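Local coordinates for protein transcriptional activator of comK gene (Bacillus halodurans, PDB 2HQB) that probably binds a small ligand as a BMP-family lipoprotein with a substrate-binding-protein fold, and is thought to activate transcription of the comK gene, at residues E108-G113 / F144-K149. Residues are numbered along the deposited sequence; the frame is centred on the assembly and turned at random.
Sequences EGYAMG and FVDGAK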
# COMPACT_ATOMS: atom_id res chain seq x y z
N GLU A 108 3.98 6.59 0.37
CA GLU A 108 3.55 7.74 1.11
C GLU A 108 2.05 7.56 1.36
O GLU A 108 1.28 7.42 0.42
CB GLU A 108 3.87 8.99 0.30
CG GLU A 108 4.35 10.15 1.16
CD GLU A 108 5.58 9.80 1.97
OE1 GLU A 108 6.64 9.57 1.35
OE2 GLU A 108 5.50 9.77 3.22
N GLY A 109 1.65 7.56 2.63
CA GLY A 109 0.25 7.33 2.96
C GLY A 109 -0.76 8.45 3.19
O GLY A 109 -1.92 8.31 2.83
N TYR A 110 -0.33 9.56 3.80
CA TYR A 110 -1.25 10.67 4.08
C TYR A 110 -2.09 11.12 2.88
O TYR A 110 -3.31 11.14 2.96
CB TYR A 110 -0.46 11.86 4.62
CG TYR A 110 -1.31 13.02 5.08
CD1 TYR A 110 -1.87 13.05 6.37
CD2 TYR A 110 -1.59 14.08 4.22
CE1 TYR A 110 -2.68 14.12 6.78
CE2 TYR A 110 -2.39 15.14 4.61
CZ TYR A 110 -2.94 15.16 5.87
OH TYR A 110 -3.80 16.17 6.17
N ALA A 111 -1.44 11.48 1.77
CA ALA A 111 -2.15 11.94 0.57
C ALA A 111 -3.34 11.08 0.20
O ALA A 111 -4.49 11.51 0.28
CB ALA A 111 -1.22 12.00 -0.62
N MSE A 112 -3.06 9.85 -0.22
CA MSE A 112 -4.12 8.96 -0.63
C MSE A 112 -5.25 8.87 0.37
O MSE A 112 -6.40 8.74 -0.02
CB MSE A 112 -3.57 7.56 -0.92
CG MSE A 112 -3.41 6.63 0.29
SE MSE A 112 -2.54 4.92 -0.22
CE MSE A 112 -2.48 4.14 1.55
N GLY A 113 -4.94 8.94 1.65
CA GLY A 113 -5.99 8.84 2.65
C GLY A 113 -6.88 10.05 2.65
O GLY A 113 -8.10 9.97 2.85
N PHE A 144 -7.02 10.74 6.13
CA PHE A 144 -8.42 10.38 5.90
C PHE A 144 -9.35 11.33 6.62
O PHE A 144 -10.28 11.85 6.04
CB PHE A 144 -8.72 8.96 6.39
CG PHE A 144 -10.09 8.47 6.02
CD1 PHE A 144 -10.32 7.90 4.77
CD2 PHE A 144 -11.15 8.57 6.94
CE1 PHE A 144 -11.61 7.40 4.41
CE2 PHE A 144 -12.44 8.08 6.61
CZ PHE A 144 -12.67 7.49 5.33
N VAL A 145 -9.11 11.50 7.91
CA VAL A 145 -9.87 12.39 8.78
C VAL A 145 -9.84 13.82 8.20
O VAL A 145 -10.88 14.49 8.10
CB VAL A 145 -9.22 12.38 10.19
CG1 VAL A 145 -9.32 13.73 10.84
CG2 VAL A 145 -9.86 11.29 11.02
N ASP A 146 -8.65 14.26 7.81
CA ASP A 146 -8.52 15.58 7.23
C ASP A 146 -9.36 15.72 5.96
O ASP A 146 -9.90 16.78 5.70
CB ASP A 146 -7.05 15.91 6.96
CG ASP A 146 -6.21 15.95 8.23
OD1 ASP A 146 -6.79 16.12 9.33
OD2 ASP A 146 -4.97 15.84 8.13
N GLY A 147 -9.46 14.66 5.17
CA GLY A 147 -10.27 14.74 3.97
C GLY A 147 -11.75 14.87 4.35
O GLY A 147 -12.49 15.68 3.80
N ALA A 148 -12.20 14.07 5.30
CA ALA A 148 -13.59 14.14 5.70
C ALA A 148 -13.84 15.41 6.49
O ALA A 148 -14.95 15.64 6.99
CB ALA A 148 -13.96 12.92 6.53
N LYS A 149 -12.82 16.24 6.64
CA LYS A 149 -12.99 17.52 7.32
C LYS A 149 -12.90 18.55 6.21
O LYS A 149 -13.78 19.37 6.06
CB LYS A 149 -11.88 17.79 8.34
CG LYS A 149 -12.10 19.02 9.21
CD LYS A 149 -10.72 19.56 9.67
CE LYS A 149 -10.80 20.67 10.71
NZ LYS A 149 -10.67 20.15 12.10
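Tyr110 and Asp146 join helix 110-122 to helix 139-150 through a single side-chain hydrogen bond, the phenol OH of Tyr110 donating to OD2 of Asp146. Tyr110 OH and Asp146 OD2 are modelled 2.3 Å apart, very short, and at 2.70 Å resolution no inference about bond strength is drawn from it. OD2 lies at the edge of the tyrosine ring and in its plane, while the carboxylate plane is turned 59° from the ring. On Tyr110, CG stands anti to the backbone N (chi1 -174°), which carries the hydroxyl across to the second helix although the CB itself does not head there. Asp146, by contrast, starts toward its partner, with CG anti to its own carbonyl carbon.

A second approach uses backbone atoms. CA of Phe144 lies 3.1 Å from O of Gly113, with an angle of 150° at the hydrogen, as in a CA-H...O contact. Gly113, without a side chain, presents only backbone here. CD1 of the obliquely placed Phe144 ring is 3.6 Å from Gly113 O.

Around the pair, Phe290 meets the Tyr110 ring edge-to-face, Tyr186 stacks on Phe144, and the Phe144 side chain also packs on Val129 and Val131 of strand 128-133 in the mixed sheet. The chain leaves the parallel sheet at strand 102-107 and enters helix 110-122 beside the mixed-sheet lobe, consistent with an interlobe crossing of the two-lobed periplasmic-binding-protein fold.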